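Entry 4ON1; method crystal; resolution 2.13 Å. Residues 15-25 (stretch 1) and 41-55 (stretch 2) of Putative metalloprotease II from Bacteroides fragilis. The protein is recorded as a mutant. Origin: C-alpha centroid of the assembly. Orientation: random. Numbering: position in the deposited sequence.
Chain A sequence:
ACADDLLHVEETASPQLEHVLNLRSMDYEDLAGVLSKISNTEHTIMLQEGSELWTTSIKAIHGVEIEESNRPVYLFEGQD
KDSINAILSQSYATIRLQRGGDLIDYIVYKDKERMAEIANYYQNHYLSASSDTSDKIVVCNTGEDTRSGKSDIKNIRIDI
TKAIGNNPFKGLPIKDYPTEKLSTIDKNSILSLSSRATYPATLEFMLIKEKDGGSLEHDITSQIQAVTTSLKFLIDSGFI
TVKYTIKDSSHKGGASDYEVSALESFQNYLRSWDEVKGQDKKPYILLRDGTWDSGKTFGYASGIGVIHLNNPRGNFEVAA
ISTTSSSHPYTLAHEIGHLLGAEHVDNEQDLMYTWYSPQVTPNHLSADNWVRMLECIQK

Stretch 1 15-25: PQLEHVLNLRS
Stretch 2 41-55: TEHTIMLQEGSELWT

Parallel β pairing sets the backbone register, while side chains may reach beyond their registered partners; residues 15-25 and 41-55 of this putative metalloprotease illustrate the principle. The strands through H19-N22 and I45-Q48 run parallel, their axes 28° apart, with H19, V20, L21 and N22 registered against I45, M46, L47 and Q48 at CA-CA separations of 4.7-5.0 Å. The ladder is M46 N to H19 O (2.9 Å), L21 N to M46 O (2.9 Å), Q48 N to L21 O (2.9 Å) and L23 N to Q48 O (2.8 Å). Before it, E18 N donates to T44 O (3.0 Å). Phi/psi is -146/153 at H19, -121/151 at V20, -154/120 at L21 and -93/107 at N22; L23 (-63/-28) then leaves the extended path.

One face carries H19, L21, I45 and L47. H19 (m, chi2 -87°) places NE2 2.9 Å from H43 ND1 (m, chi2 -130°) in a hydrogen bond. The rings meet rim to rim, planes 18° apart, while E18 (m, t, chi3 61°) lays its carboxylate over a face of H43. L21 (t, p) packs CB against L47 CD2 (3.9 Å), and L23 (m, t) extends CD1 past the ladder to W54 CH2 (3.6 Å).

On the other face, L17 (m, t) reaches M46 CB with CD2 at 3.7 Å. N22 (t, chi2 -30°) turns OD1 back to accept from R24 N (3.0 Å), just where the chain bends at L23; a water donates to N22 OD1 (2.7 Å) and accepts from G50 N (2.9 Å), linking the stretches. Extended chi1 and chi2 (t, t) carry the Q48 amide along to the turn, where NE2 donates to G50 O (3.0 Å).

G50 (60/-125) lies in the type II' turn E49-E52. Its CA packs over a guanidinium face of R24 (m, chi2 -126°, t, chi4 109°), 3.3 Å from NH1; an ideal CB would clash with R24 NH2 at 3.0 Å.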

# COMPACT_ATOMS: atom_id res chain seq x y z
N PRO A 15 0.40 28.39 -19.18
CA PRO A 15 -0.96 28.70 -18.73
C PRO A 15 -1.16 28.35 -17.26
O PRO A 15 -0.65 29.06 -16.40
CB PRO A 15 -1.84 27.82 -19.63
CG PRO A 15 -0.96 26.67 -20.00
CD PRO A 15 0.47 27.15 -19.97
N GLN A 16 -1.89 27.27 -16.98
CA GLN A 16 -2.05 26.84 -15.60
C GLN A 16 -1.08 25.71 -15.30
O GLN A 16 -1.19 25.02 -14.28
CB GLN A 16 -3.49 26.38 -15.34
CG GLN A 16 -4.52 27.50 -15.38
CD GLN A 16 -4.12 28.69 -14.54
OE1 GLN A 16 -3.79 28.55 -13.36
NE2 GLN A 16 -4.15 29.88 -15.14
N LEU A 17 -0.11 25.53 -16.20
CA LEU A 17 0.97 24.57 -15.99
C LEU A 17 2.00 25.08 -15.00
O LEU A 17 2.41 26.25 -15.06
CB LEU A 17 1.65 24.24 -17.31
CG LEU A 17 0.92 23.18 -18.14
CD1 LEU A 17 1.37 23.23 -19.59
CD2 LEU A 17 1.19 21.81 -17.55
N GLU A 18 2.46 24.20 -14.12
CA GLU A 18 3.53 24.54 -13.19
C GLU A 18 4.77 23.68 -13.36
O GLU A 18 5.86 24.06 -12.92
CB GLU A 18 3.03 24.44 -11.75
CG GLU A 18 1.93 25.44 -11.41
CD GLU A 18 1.69 25.56 -9.92
OE1 GLU A 18 2.63 25.95 -9.19
OE2 GLU A 18 0.56 25.28 -9.47
N HIS A 19 4.62 22.51 -13.98
CA HIS A 19 5.75 21.59 -14.10
C HIS A 19 5.72 20.81 -15.41
O HIS A 19 4.65 20.56 -15.97
CB HIS A 19 5.76 20.60 -12.93
CG HIS A 19 5.55 21.23 -11.59
ND1 HIS A 19 6.58 21.75 -10.84
CD2 HIS A 19 4.42 21.42 -10.87
CE1 HIS A 19 6.09 22.24 -9.72
NE2 HIS A 19 4.78 22.05 -9.71
N VAL A 20 6.90 20.40 -15.87
CA VAL A 20 7.02 19.42 -16.94
C VAL A 20 7.80 18.24 -16.41
O VAL A 20 8.64 18.38 -15.51
CB VAL A 20 7.74 19.98 -18.19
CG1 VAL A 20 7.06 21.23 -18.70
CG2 VAL A 20 9.23 20.22 -17.90
N LEU A 21 7.52 17.07 -16.95
CA LEU A 21 8.16 15.85 -16.49
C LEU A 21 8.17 14.83 -17.62
O LEU A 21 7.11 14.45 -18.14
CB LEU A 21 7.44 15.30 -15.26
CG LEU A 21 8.04 14.10 -14.52
CD1 LEU A 21 9.44 14.42 -14.01
CD2 LEU A 21 7.14 13.69 -13.36
N ASN A 22 9.37 14.41 -18.01
CA ASN A 22 9.53 13.37 -19.01
C ASN A 22 9.66 12.03 -18.29
O ASN A 22 10.68 11.75 -17.68
CB ASN A 22 10.75 13.64 -19.90
CG ASN A 22 10.90 12.64 -21.03
OD1 ASN A 22 10.51 11.48 -20.91
ND2 ASN A 22 11.47 13.09 -22.14
N LEU A 23 8.60 11.23 -18.36
CA LEU A 23 8.52 9.98 -17.63
C LEU A 23 9.59 8.97 -18.04
O LEU A 23 10.00 8.13 -17.24
CB LEU A 23 7.13 9.36 -17.80
CG LEU A 23 5.97 10.14 -17.15
CD1 LEU A 23 4.63 9.64 -17.67
CD2 LEU A 23 6.02 10.00 -15.63
N ARG A 24 10.04 9.05 -19.29
CA ARG A 24 11.07 8.14 -19.76
C ARG A 24 12.46 8.48 -19.21
O ARG A 24 13.24 7.59 -18.88
CB ARG A 24 11.12 8.14 -21.29
CG ARG A 24 9.98 7.40 -21.96
CD ARG A 24 10.50 6.35 -22.93
NE ARG A 24 9.40 5.65 -23.60
CZ ARG A 24 9.08 5.80 -24.88
NH1 ARG A 24 9.79 6.61 -25.65
NH2 ARG A 24 8.07 5.12 -25.39
N SER A 25 12.76 9.77 -19.09
CA SER A 25 14.12 10.18 -18.76
C SER A 25 14.28 10.61 -17.31
O SER A 25 15.39 10.89 -16.86
CB SER A 25 14.56 11.33 -19.67
OG SER A 25 13.77 12.48 -19.42
N THR A 41 -2.20 23.49 -2.54
CA THR A 41 -2.97 23.69 -3.75
C THR A 41 -2.71 22.62 -4.80
O THR A 41 -1.73 21.88 -4.74
CB THR A 41 -2.68 25.08 -4.36
OG1 THR A 41 -1.26 25.24 -4.51
CG2 THR A 41 -3.20 26.17 -3.46
N GLU A 42 -3.63 22.53 -5.75
CA GLU A 42 -3.51 21.68 -6.92
C GLU A 42 -2.41 22.20 -7.86
O GLU A 42 -2.34 23.39 -8.14
CB GLU A 42 -4.86 21.63 -7.64
CG GLU A 42 -4.90 20.81 -8.92
CD GLU A 42 -6.22 20.98 -9.66
OE1 GLU A 42 -7.28 20.74 -9.05
OE2 GLU A 42 -6.20 21.38 -10.85
N HIS A 43 -1.54 21.30 -8.31
CA HIS A 43 -0.52 21.66 -9.30
C HIS A 43 -0.81 20.91 -10.59
O HIS A 43 -1.20 19.75 -10.56
CB HIS A 43 0.90 21.34 -8.81
CG HIS A 43 1.43 22.30 -7.79
ND1 HIS A 43 2.67 22.88 -7.90
CD2 HIS A 43 0.89 22.77 -6.64
CE1 HIS A 43 2.88 23.68 -6.87
NE2 HIS A 43 1.81 23.63 -6.09
N THR A 44 -0.58 21.57 -11.72
CA THR A 44 -0.82 20.92 -12.99
C THR A 44 0.52 20.60 -13.63
O THR A 44 1.41 21.45 -13.70
CB THR A 44 -1.67 21.81 -13.92
OG1 THR A 44 -2.91 22.13 -13.27
CG2 THR A 44 -1.98 21.07 -15.22
N ILE A 45 0.65 19.36 -14.08
CA ILE A 45 1.90 18.86 -14.62
C ILE A 45 1.73 18.38 -16.04
O ILE A 45 0.79 17.65 -16.34
CB ILE A 45 2.44 17.69 -13.78
CG1 ILE A 45 2.50 18.06 -12.29
CG2 ILE A 45 3.80 17.23 -14.31
CD1 ILE A 45 2.67 16.85 -11.39
N MET A 46 2.64 18.78 -16.93
CA MET A 46 2.68 18.20 -18.26
C MET A 46 3.61 17.00 -18.30
O MET A 46 4.81 17.13 -18.06
CB MET A 46 3.11 19.22 -19.29
CG MET A 46 3.57 18.57 -20.57
SD MET A 46 3.13 19.56 -21.98
CE MET A 46 1.37 19.31 -21.93
N LEU A 47 3.05 15.84 -18.59
CA LEU A 47 3.82 14.61 -18.64
C LEU A 47 4.14 14.26 -20.08
O LEU A 47 3.36 14.54 -20.99
CB LEU A 47 3.04 13.47 -17.98
CG LEU A 47 2.70 13.68 -16.51
CD1 LEU A 47 1.72 12.61 -16.03
CD2 LEU A 47 3.97 13.64 -15.68
N GLN A 48 5.30 13.65 -20.28
CA GLN A 48 5.64 13.12 -21.59
C GLN A 48 6.11 11.67 -21.46
O GLN A 48 6.90 11.34 -20.57
CB GLN A 48 6.73 13.96 -22.27
CG GLN A 48 7.26 13.32 -23.57
CD GLN A 48 8.36 14.12 -24.24
OE1 GLN A 48 8.84 15.12 -23.70
NE2 GLN A 48 8.75 13.69 -25.44
N GLU A 49 5.56 10.82 -22.32
CA GLU A 49 6.09 9.48 -22.50
C GLU A 49 6.15 9.18 -24.00
O GLU A 49 5.12 9.01 -24.65
CB GLU A 49 5.24 8.44 -21.76
CG GLU A 49 5.87 7.05 -21.74
CD GLU A 49 5.16 6.09 -20.81
OE1 GLU A 49 3.99 5.72 -21.10
OE2 GLU A 49 5.76 5.70 -19.79
N GLY A 50 7.36 9.16 -24.55
CA GLY A 50 7.54 9.02 -25.98
C GLY A 50 6.88 10.15 -26.74
O GLY A 50 7.15 11.32 -26.44
N SER A 51 6.00 9.82 -27.68
CA SER A 51 5.34 10.85 -28.47
C SER A 51 4.04 11.33 -27.83
O SER A 51 3.37 12.21 -28.38
CB SER A 51 5.05 10.33 -29.88
OG SER A 51 4.11 9.27 -29.85
N GLU A 52 3.68 10.78 -26.68
CA GLU A 52 2.47 11.20 -25.98
C GLU A 52 2.77 12.23 -24.90
O GLU A 52 3.56 11.99 -24.00
CB GLU A 52 1.74 10.01 -25.36
CG GLU A 52 0.97 9.15 -26.34
CD GLU A 52 0.36 7.93 -25.68
OE1 GLU A 52 0.79 6.80 -26.00
OE2 GLU A 52 -0.55 8.11 -24.84
N LEU A 53 2.10 13.37 -25.00
CA LEU A 53 2.22 14.41 -24.01
C LEU A 53 0.82 14.77 -23.54
O LEU A 53 -0.08 14.93 -24.36
CB LEU A 53 2.94 15.64 -24.58
CG LEU A 53 4.45 15.47 -24.83
CD1 LEU A 53 4.70 14.76 -26.16
CD2 LEU A 53 5.16 16.81 -24.81
N TRP A 54 0.65 14.90 -22.23
CA TRP A 54 -0.65 15.24 -21.67
C TRP A 54 -0.51 15.89 -20.31
O TRP A 54 0.54 15.77 -19.66
CB TRP A 54 -1.53 13.98 -21.57
CG TRP A 54 -1.13 13.02 -20.48
CD1 TRP A 54 -1.73 12.87 -19.26
CD2 TRP A 54 -0.05 12.08 -20.51
NE1 TRP A 54 -1.08 11.88 -18.54
CE2 TRP A 54 -0.05 11.39 -19.28
CE3 TRP A 54 0.92 11.75 -21.47
CZ2 TRP A 54 0.88 10.39 -18.98
CZ3 TRP A 54 1.84 10.76 -21.17
CH2 TRP A 54 1.82 10.09 -19.94
N THR A 55 -1.55 16.59 -19.88
CA THR A 55 -1.53 17.26 -18.58
C THR A 55 -2.33 16.49 -17.55
O THR A 55 -3.32 15.84 -17.87
CB THR A 55 -2.09 18.68 -18.66
OG1 THR A 55 -3.44 18.63 -19.15
CG2 THR A 55 -1.26 19.53 -19.59
O HOH W 1 9.67 10.50 -23.30